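Local coordinates for ribokinase, putative (Burkholderia thailandensis, PDB 3B1N), which binds nucleosides such as inosine and mizoribine together with adenine nucleotides and, as a kinase of the ribokinase family, probably phosphorylates the nucleoside, at residues A54-L59 with Q290-T295; A2-G7 with R65-L70; R181-A186 with D208-R213. All coordinates share one frame; numbering follows the deposited sequence. Where two conformers were deposited one is given.

Interaction 1 of 3, residues A54-L59 with Q290-T295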
loop_
_atom_site.group_PDB
_atom_site.type_symbol
_atom_site.label_atom_id
_atom_site.label_comp_id
_atom_site.label_asym_id
_atom_site.label_seq_id
_atom_site.Cartn_x
_atom_site.Cartn_y
_atom_site.Cartn_z
ATOM N N ALA B 54 -14.560 -19.178 2.407
ATOM C CA ALA B 54 -14.738 -20.535 2.943
ATOM C C ALA B 54 -14.595 -20.548 4.445
ATOM O O ALA B 54 -15.291 -21.309 5.125
ATOM C CB ALA B 54 -13.754 -21.497 2.309
ATOM N N TYR B 55 -13.672 -19.757 5.008
ATOM C CA TYR B 55 -13.476 -19.752 6.468
ATOM C C TYR B 55 -14.798 -19.315 7.144
ATOM O O TYR B 55 -15.200 -19.925 8.147
ATOM C CB TYR B 55 -12.312 -18.807 6.820
ATOM C CG TYR B 55 -12.060 -18.700 8.305
ATOM C CD1 TYR B 55 -11.365 -19.701 8.977
ATOM C CD2 TYR B 55 -12.538 -17.616 9.007
ATOM C CE1 TYR B 55 -11.175 -19.636 10.358
ATOM C CE2 TYR B 55 -12.317 -17.528 10.398
ATOM C CZ TYR B 55 -11.659 -18.528 11.037
ATOM O OH TYR B 55 -11.431 -18.493 12.412
ATOM N N ALA B 56 -15.426 -18.272 6.619
ATOM C CA ALA B 56 -16.701 -17.787 7.152
ATOM C C ALA B 56 -17.801 -18.841 7.041
ATOM O O ALA B 56 -18.501 -19.098 8.028
ATOM C CB ALA B 56 -17.120 -16.499 6.478
ATOM N N LEU B 57 -17.880 -19.494 5.891
ATOM C CA LEU B 57 -18.932 -20.507 5.695
ATOM C C LEU B 57 -18.674 -21.660 6.670
ATOM O O LEU B 57 -19.635 -22.196 7.273
ATOM C CB LEU B 57 -18.982 -20.901 4.231
ATOM C CG LEU B 57 -20.075 -21.922 3.922
ATOM C CD1 LEU B 57 -21.427 -21.319 4.346
ATOM C CD2 LEU B 57 -20.043 -22.110 2.413
ATOM N N ASN B 58 -17.407 -22.026 6.884
ATOM C CA ASN B 58 -17.015 -23.097 7.803
ATOM C C ASN B 58 -17.334 -22.760 9.253
ATOM O O ASN B 58 -17.795 -23.636 10.047
ATOM C CB ASN B 58 -15.521 -23.416 7.599
ATOM C CG ASN B 58 -15.102 -24.698 8.264
ATOM O OD1 ASN B 58 -15.649 -25.769 7.944
ATOM N ND2 ASN B 58 -14.169 -24.607 9.192
ATOM N N LEU B 59 -17.131 -21.504 9.657
ATOM C CA LEU B 59 -17.515 -21.093 11.021
ATOM C C LEU B 59 -19.008 -21.301 11.236
ATOM O O LEU B 59 -19.430 -21.575 12.372
ATOM C CB LEU B 59 -17.250 -19.595 11.221
ATOM C CG LEU B 59 -15.811 -19.159 11.432
ATOM C CD1 LEU B 59 -15.799 -17.623 11.458
ATOM C CD2 LEU B 59 -15.202 -19.736 12.723
ATOM N N GLN B 290 -9.044 -13.843 8.789
ATOM C CA GLN B 290 -9.579 -15.106 9.318
ATOM C C GLN B 290 -9.241 -15.356 10.788
ATOM O O GLN B 290 -9.357 -16.486 11.262
ATOM C CB GLN B 290 -9.089 -16.295 8.479
ATOM C CG GLN B 290 -9.448 -16.262 6.984
ATOM C CD GLN B 290 -8.750 -17.403 6.231
ATOM O OE1 GLN B 290 -8.511 -18.496 6.819
ATOM N NE2 GLN B 290 -8.527 -17.224 4.939
ATOM N N THR B 291 -8.887 -14.339 11.560
ATOM C CA THR B 291 -8.515 -14.667 12.937
ATOM C C THR B 291 -9.693 -14.655 13.907
ATOM O O THR B 291 -9.626 -15.349 14.941
ATOM C CB THR B 291 -7.338 -13.854 13.445
ATOM O OG1 THR B 291 -7.748 -12.502 13.657
ATOM C CG2 THR B 291 -6.230 -13.899 12.428
ATOM N N TYR B 292 -10.763 -13.930 13.573
ATOM C CA TYR B 292 -12.014 -14.077 14.320
ATOM C C TYR B 292 -12.445 -15.537 14.353
ATOM O O TYR B 292 -12.365 -16.241 13.348
ATOM C CB TYR B 292 -13.115 -13.154 13.781
ATOM C CG TYR B 292 -13.791 -13.574 12.469
ATOM C CD1 TYR B 292 -13.051 -13.757 11.289
ATOM C CD2 TYR B 292 -15.171 -13.802 12.437
ATOM C CE1 TYR B 292 -13.714 -14.133 10.117
ATOM C CE2 TYR B 292 -15.832 -14.169 11.283
ATOM C CZ TYR B 292 -15.060 -14.354 10.113
ATOM O OH TYR B 292 -15.722 -14.752 8.977
ATOM N N ALA B 293 -12.786 -16.023 15.540
ATOM C CA ALA B 293 -13.142 -17.424 15.666
ATOM C C ALA B 293 -14.338 -17.604 16.621
ATOM O O ALA B 293 -14.231 -18.376 17.620
ATOM C CB ALA B 293 -11.905 -18.239 16.145
ATOM N N PRO B 294 -15.482 -16.958 16.331
ATOM C CA PRO B 294 -16.695 -17.195 17.101
ATOM C C PRO B 294 -17.161 -18.652 17.003
ATOM O O PRO B 294 -17.063 -19.296 15.947
ATOM C CB PRO B 294 -17.724 -16.244 16.461
ATOM C CG PRO B 294 -17.266 -16.216 14.988
ATOM C CD PRO B 294 -15.756 -16.195 15.087
ATOM N N THR B 295 -17.670 -19.163 18.116
ATOM C CA THR B 295 -18.355 -20.424 18.056
ATOM C C THR B 295 -19.678 -20.227 17.372
ATOM O O THR B 295 -20.232 -19.110 17.232
ATOM C CB THR B 295 -18.614 -21.026 19.450
ATOM O OG1 THR B 295 -19.526 -20.195 20.150
ATOM C CG2 THR B 295 -17.304 -21.183 20.223
HETATM O O HOH W 1 -17.633 -21.640 14.706
#
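Tyr55 OH donates to the backbone oxygen Tyr292 O over 2.6 Å, the one direct hydrogen bond between helix residues 54-59 and loop residues 290-295. It meets the carbonyl at a C=O...O angle of 144°, tilted out of the carbonyl plane, while Tyr292 O itself lies in the plane of the Tyr55 ring at its edge. Tyr55 CB points toward the loop and CG is anti to the backbone N (chi1 178°). Gln290 CB rests over one face of the Tyr55 ring, 3.8 Å from its centroid, in a CH-pi contact offset toward the rim. The extended Gln290 side chain then passes Tyr55 CG and CB, and its amide reaches beyond the contact: NE2 bonds to Asn52 OD1 and Tyr78 OH, OE1 to Arg81. Because Asn52 binds the nucleoside, Gln290 is a second-shell residue of that pocket. The contact thus ties helix 49-59, whose first turn, with Cys49 and Asn52, lines the nucleoside site of this PfkB-type fold, to the loop between helices 269-284 and 296-307. The Tyr55 and Tyr292 rings form an offset edge-to-face pair, planes at 68° and centroids 5.6 Å apart, the edge of Tyr55 turned toward Tyr292. Leu59 CD1 lies over one face of the Tyr292 ring, 3.5 Å from Tyr292 CE2, and also touches the Pro294 ring at CD. Tyr292 OH comes to 3.4 Å from Ala56 CB, and Met279 of helix 269-284 packs against both residues. At the C-terminal end of the helix, a water lies 2.9 Å from Leu59 O and 2.7 Å from Pro294 O; with more acceptors in reach than it has protons, it need not donate to both at once.

Interaction 2 of 3, residues A2-G7 with R65-L70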
loop_
_atom_site.group_PDB
_atom_site.type_symbol
_atom_site.label_atom_id
_atom_site.label_comp_id
_atom_site.label_asym_id
_atom_site.label_seq_id
_atom_site.Cartn_x
_atom_site.Cartn_y
_atom_site.Cartn_z
ATOM N N ALA B 2 -22.815 -29.023 -0.497
ATOM C CA ALA B 2 -21.448 -28.455 -0.641
ATOM C C ALA B 2 -21.527 -27.190 -1.472
ATOM O O ALA B 2 -22.223 -27.115 -2.506
ATOM C CB ALA B 2 -20.536 -29.453 -1.323
ATOM N N THR B 3 -20.763 -26.168 -1.045
ATOM C CA THR B 3 -20.761 -24.883 -1.745
ATOM C C THR B 3 -19.347 -24.625 -2.275
ATOM O O THR B 3 -18.386 -24.772 -1.513
ATOM C CB THR B 3 -21.160 -23.743 -0.762
ATOM O OG1 THR B 3 -22.498 -24.044 -0.307
ATOM C CG2 THR B 3 -21.162 -22.382 -1.465
ATOM N N LEU B 4 -19.244 -24.413 -3.588
ATOM C CA LEU B 4 -17.924 -24.289 -4.237
ATOM C C LEU B 4 -17.483 -22.842 -4.141
ATOM O O LEU B 4 -18.220 -21.921 -4.546
ATOM C CB LEU B 4 -17.998 -24.669 -5.726
ATOM C CG LEU B 4 -16.673 -24.839 -6.473
ATOM C CD1 LEU B 4 -15.938 -26.091 -5.965
ATOM C CD2 LEU B 4 -16.911 -24.927 -7.994
ATOM N N ILE B 5 -16.273 -22.651 -3.598
ATOM C CA ILE B 5 -15.794 -21.271 -3.384
ATOM C C ILE B 5 -14.593 -21.032 -4.290
ATOM O O ILE B 5 -13.488 -21.434 -3.937
ATOM C CB ILE B 5 -15.376 -21.063 -1.896
ATOM C CG1 ILE B 5 -16.427 -21.604 -0.902
ATOM C CG2 ILE B 5 -15.045 -19.562 -1.674
ATOM C CD1 ILE B 5 -17.767 -20.950 -1.034
ATOM N N CYS B 6 -14.830 -20.354 -5.411
ATOM C CA CYS B 6 -13.752 -20.143 -6.395
ATOM C C CYS B 6 -13.132 -18.780 -6.183
ATOM O O CYS B 6 -13.827 -17.762 -6.143
ATOM C CB CYS B 6 -14.324 -20.166 -7.787
ATOM S SG CYS B 6 -15.150 -21.700 -8.235
ATOM N N GLY B 7 -11.832 -18.738 -5.972
ATOM C CA GLY B 7 -11.211 -17.422 -5.793
ATOM C C GLY B 7 -9.778 -17.615 -5.366
ATOM O O GLY B 7 -9.265 -18.725 -5.279
ATOM N N ARG B 65 -16.153 -25.806 -0.146
ATOM C CA ARG B 65 -15.135 -26.462 -0.967
ATOM C C ARG B 65 -14.353 -25.396 -1.735
ATOM O O ARG B 65 -14.824 -24.913 -2.766
ATOM C CB ARG B 65 -15.770 -27.475 -1.961
ATOM C CG ARG B 65 -16.753 -28.480 -1.287
ATOM C CD ARG B 65 -16.031 -29.490 -0.452
ATOM N NE ARG B 65 -17.020 -30.398 0.183
ATOM C CZ ARG B 65 -17.584 -31.457 -0.400
ATOM N NH1 ARG B 65 -17.258 -31.842 -1.632
ATOM N NH2 ARG B 65 -18.489 -32.164 0.277
ATOM N N MET B 66 -13.180 -25.030 -1.206
ATOM C CA MET B 66 -12.324 -24.027 -1.892
ATOM C C MET B 66 -11.785 -24.588 -3.195
ATOM O O MET B 66 -11.306 -25.727 -3.202
ATOM C CB MET B 66 -11.134 -23.653 -1.023
ATOM C CG MET B 66 -11.534 -22.962 0.291
ATOM S SD MET B 66 -10.172 -22.823 1.497
ATOM C CE MET B 66 -8.946 -22.201 0.456
ATOM N N MET B 67 -11.874 -23.762 -4.240
ATOM C CA MET B 67 -11.264 -24.105 -5.525
ATOM C C MET B 67 -10.303 -22.994 -5.869
ATOM O O MET B 67 -10.728 -21.851 -6.105
ATOM C CB MET B 67 -12.325 -24.237 -6.594
ATOM C CG MET B 67 -11.693 -24.556 -7.983
ATOM S SD MET B 67 -12.908 -24.984 -9.276
ATOM C CE MET B 67 -13.045 -26.749 -8.980
ATOM N N GLY B 68 -9.034 -23.347 -5.877
ATOM C CA GLY B 68 -7.979 -22.352 -6.158
ATOM C C GLY B 68 -6.645 -23.032 -6.249
ATOM O O GLY B 68 -6.519 -24.255 -5.980
ATOM N N THR B 69 -5.619 -22.248 -6.604
ATOM C CA THR B 69 -4.270 -22.776 -6.715
ATOM C C THR B 69 -3.320 -22.155 -5.685
ATOM O O THR B 69 -3.407 -20.937 -5.416
ATOM C CB THR B 69 -3.714 -22.509 -8.160
ATOM O OG1 THR B 69 -4.041 -21.169 -8.544
ATOM C CG2 THR B 69 -4.402 -23.432 -9.151
ATOM N N LEU B 70 -2.466 -23.006 -5.117
ATOM C CA LEU B 70 -1.364 -22.644 -4.200
ATOM C C LEU B 70 -0.021 -23.045 -4.823
ATOM O O LEU B 70 0.011 -23.810 -5.810
ATOM C CB LEU B 70 -1.487 -23.354 -2.845
ATOM C CG LEU B 70 -2.571 -22.747 -1.945
ATOM C CD1 LEU B 70 -2.782 -23.770 -0.780
ATOM C CD2 LEU B 70 -2.108 -21.385 -1.427
HETATM O O HOH W 2 -7.122 -19.402 -7.078
#
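Arg65 begins its side chain beside the backbone of strand 3-6, with CB 3.8 Å from Thr3 O. CG follows at 3.9 Å from Ala2 CB, and the chain bends at chi2 (-72°), which sets the direction of CD. NE also meets Ala2 CB, and the guanidinium lies flat against that methyl: Ala2 CB stands over the centre of one face, 3.7 Å from Arg65 CZ. The nitrogens at the tip find their charges elsewhere, NH2 in a salt bridge with Asp63 and NH1 in one with Glu90 on the neighbouring strand 88-95, which should hold the flat group in place against the methyl.

Alongside, the two strands run parallel, the axes of the short segments at 26°. Arg65 N donates to Thr3 O, Ile5 N returns a bond to Arg65 O, and Met67 N goes to Ile5 O, each over 2.8 Å. The ladder weakens at Gly7 N to Met67 O, 3.3 Å, and beyond it a water lies between Gly7 O and Thr69 N. On the face bearing Arg65, Leu4 CD1 packs 4.1 Å from Met67 CB and Cys6 SG meets Met67 SD at the same 4.1 Å; Tyr91 touches both Leu4 and Met67. Ile5 and Met66 point to the other face, against helix 49-59, with helix 251-264 also reaching Ile5.

This is the parallel part of the mixed central sheet of a Rossmann-like ribokinase fold, where strand 3-6 and strand 64-71 lie side by side, the chain passing from one to the other through strands 10-16, 35-38 and 45-47 and then helix 49-59; the first ends at Cys6, and Gly7 leads to Ser8 of the nucleoside site.

Interaction 3 of 3, residues R181-A186 with D208-R213. With NA (sodium ion), chain H.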
loop_
_atom_site.group_PDB
_atom_site.type_symbol
_atom_site.label_atom_id
_atom_site.label_comp_id
_atom_site.label_asym_id
_atom_site.label_seq_id
_atom_site.Cartn_x
_atom_site.Cartn_y
_atom_site.Cartn_z
ATOM N N ARG B 181 -21.142 -9.974 -20.029
ATOM C CA ARG B 181 -21.413 -11.412 -20.191
ATOM C C ARG B 181 -21.454 -12.137 -18.844
ATOM O O ARG B 181 -22.358 -12.941 -18.579
ATOM C CB ARG B 181 -20.415 -12.052 -21.153
ATOM C CG ARG B 181 -20.415 -13.574 -21.176
ATOM C CD ARG B 181 -21.704 -14.119 -21.761
ATOM N NE ARG B 181 -21.546 -15.548 -21.998
ATOM C CZ ARG B 181 -22.498 -16.340 -22.470
ATOM N NH1 ARG B 181 -23.689 -15.846 -22.781
ATOM N NH2 ARG B 181 -22.254 -17.627 -22.621
ATOM N N SER B 182 -20.486 -11.826 -17.984
ATOM C CA SER B 182 -20.409 -12.496 -16.674
ATOM C C SER B 182 -21.643 -12.248 -15.825
ATOM O O SER B 182 -22.133 -13.170 -15.155
ATOM C CB SER B 182 -19.123 -12.057 -15.956
ATOM O OG SER B 182 -18.001 -12.484 -16.693
ATOM N N ILE B 183 -22.136 -11.011 -15.850
ATOM C CA ILE B 183 -23.335 -10.615 -15.131
ATOM C C ILE B 183 -24.580 -11.282 -15.722
ATOM O O ILE B 183 -25.452 -11.742 -14.951
ATOM C CB ILE B 183 -23.485 -9.089 -15.137
ATOM C CG1 ILE B 183 -22.366 -8.457 -14.288
ATOM C CG2 ILE B 183 -24.858 -8.662 -14.632
ATOM C CD1 ILE B 183 -22.155 -6.953 -14.559
ATOM N N GLU B 184 -24.664 -11.354 -17.062
ATOM C CA GLU B 184 -25.746 -12.134 -17.691
ATOM C C GLU B 184 -25.808 -13.587 -17.155
ATOM O O GLU B 184 -26.857 -14.068 -16.727
ATOM C CB GLU B 184 -25.644 -12.102 -19.237
ATOM C CG GLU B 184 -26.104 -10.756 -19.868
ATOM C CD GLU B 184 -25.470 -10.488 -21.229
ATOM O OE1 GLU B 184 -25.671 -9.367 -21.793
ATOM O OE2 GLU B 184 -24.758 -11.401 -21.740
ATOM N N LEU B 185 -24.668 -14.255 -17.074
ATOM C CA LEU B 185 -24.583 -15.622 -16.588
ATOM C C LEU B 185 -24.837 -15.773 -15.079
ATOM O O LEU B 185 -25.344 -16.796 -14.631
ATOM C CB LEU B 185 -23.201 -16.204 -16.899
ATOM C CG LEU B 185 -22.794 -16.316 -18.385
ATOM C CD1 LEU B 185 -21.359 -16.789 -18.459
ATOM C CD2 LEU B 185 -23.741 -17.235 -19.207
ATOM N N ALA B 186 -24.442 -14.766 -14.301
ATOM C CA ALA B 186 -24.476 -14.892 -12.835
ATOM C C ALA B 186 -25.896 -14.978 -12.277
ATOM O O ALA B 186 -26.804 -14.323 -12.788
ATOM C CB ALA B 186 -23.757 -13.690 -12.189
ATOM N N ASP B 208 -30.109 -0.358 -12.079
ATOM C CA ASP B 208 -31.405 -0.880 -12.512
ATOM C C ASP B 208 -31.231 -1.954 -13.548
ATOM O O ASP B 208 -31.875 -3.005 -13.467
ATOM C CB ASP B 208 -32.277 0.236 -13.126
ATOM C CG ASP B 208 -32.995 1.086 -12.085
ATOM O OD1 ASP B 208 -33.036 0.722 -10.887
ATOM O OD2 ASP B 208 -33.549 2.140 -12.489
ATOM N N GLU B 209 -30.369 -1.672 -14.527
ATOM C CA GLU B 209 -30.105 -2.586 -15.621
ATOM C C GLU B 209 -29.355 -3.841 -15.163
ATOM O O GLU B 209 -29.614 -4.929 -15.637
ATOM C CB GLU B 209 -29.407 -1.857 -16.769
ATOM C CG GLU B 209 -30.389 -0.899 -17.491
ATOM C CD GLU B 209 -29.736 0.165 -18.375
ATOM O OE1 GLU B 209 -30.414 0.623 -19.332
ATOM O OE2 GLU B 209 -28.585 0.582 -18.122
ATOM N N ILE B 210 -28.440 -3.688 -14.213
ATOM C CA ILE B 210 -27.735 -4.848 -13.685
ATOM C C ILE B 210 -28.704 -5.748 -12.901
ATOM O O ILE B 210 -28.708 -6.994 -13.041
ATOM C CB ILE B 210 -26.539 -4.385 -12.808
ATOM C CG1 ILE B 210 -25.480 -3.686 -13.666
ATOM C CG2 ILE B 210 -25.919 -5.536 -12.024
ATOM C CD1 ILE B 210 -24.495 -2.897 -12.843
ATOM N N ALA B 211 -29.528 -5.086 -12.090
ATOM C CA ALA B 211 -30.483 -5.743 -11.223
ATOM C C ALA B 211 -31.480 -6.567 -12.043
ATOM O O ALA B 211 -31.953 -7.608 -11.595
ATOM C CB ALA B 211 -31.231 -4.705 -10.400
ATOM N N SER B 212 -31.774 -6.107 -13.259
ATOM C CA SER B 212 -32.696 -6.854 -14.125
ATOM C C SER B 212 -32.088 -8.141 -14.663
ATOM O O SER B 212 -32.827 -9.012 -15.112
ATOM C CB SER B 212 -33.215 -5.973 -15.263
ATOM O OG SER B 212 -32.239 -5.812 -16.278
ATOM N N ARG B 213 -30.757 -8.280 -14.602
ATOM C CA ARG B 213 -30.064 -9.459 -15.148
ATOM C C ARG B 213 -29.613 -10.506 -14.124
ATOM O O ARG B 213 -28.944 -11.486 -14.490
ATOM C CB ARG B 213 -28.903 -9.008 -16.028
ATOM C CG ARG B 213 -29.376 -8.122 -17.203
ATOM C CD ARG B 213 -28.172 -7.618 -17.943
ATOM N NE ARG B 213 -28.497 -7.125 -19.288
ATOM C CZ ARG B 213 -29.110 -5.976 -19.548
ATOM N NH1 ARG B 213 -29.319 -5.634 -20.816
ATOM N NH2 ARG B 213 -29.524 -5.176 -18.571
HETATM NA NA NA H . -27.451 -13.114 -14.639
HETATM O O HOH W 3 -29.410 -14.615 -14.715
#
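Arg213 and Ile183, with Glu184 next to them, carry most of this contact between the end of helix 176-185 and residues 208-213. Ile183 CG2 touches Ile210 CG2 at 4.2 Å and comes almost as near to Arg213 CB, an apolar patch that Trp205 and Val199 extend. Glu184 CG is 4.2 Å from Arg213 CD and sits at the edge of the guanidinium, near its plane. The opposite charges stay apart, Glu184 OE1 being 4.4 Å from Arg213 NE, too long for a salt bridge. Arg213 turns its NH2 back to Glu209 O instead, at 2.9 Å, with that oxygen in the guanidinium plane; Ser212 OG reaches the same oxygen from the opposite face of its carbonyl, and Trp205 makes a cation-pi contact with the arginine.

A sodium ion bridges the two segments. It is held by Ile183 O, Glu184 O and Ala186 O from one segment, by Arg213 O from the other at 2.2 Å, and by a water at 2.5 Å. All four protein ligands are main-chain carbonyls, three of them at a helix C-terminus. The helix dipole would make the potential more negative there, which should favour a cation, and the ion in turn would offset repulsion among the carbonyl oxygens without any carboxylate ligand.

Interactions 1 and 2 are neighbours. Helix 49-59 packs on the central sheet, Ala54 CB meeting Met66 CG at 3.3 Å, so one helix links the loop 290-295 to strands 3-6 and 64-71. Interaction 2 is buried and held chiefly by backbone bonds; interaction 1 is partly buried and relies on aromatic side chains and a single tyrosine bond, with the nucleoside site near both. Interaction 3 stands apart, its nearest atoms about 12 Å from interaction 2 and about 17 Å from interaction 1. Its touching residues are mostly buried, although its centre lies farther from the chain centre (19 Å) than the others (13 and 12 Å); there a metal ion takes the place of direct hydrogen bonds.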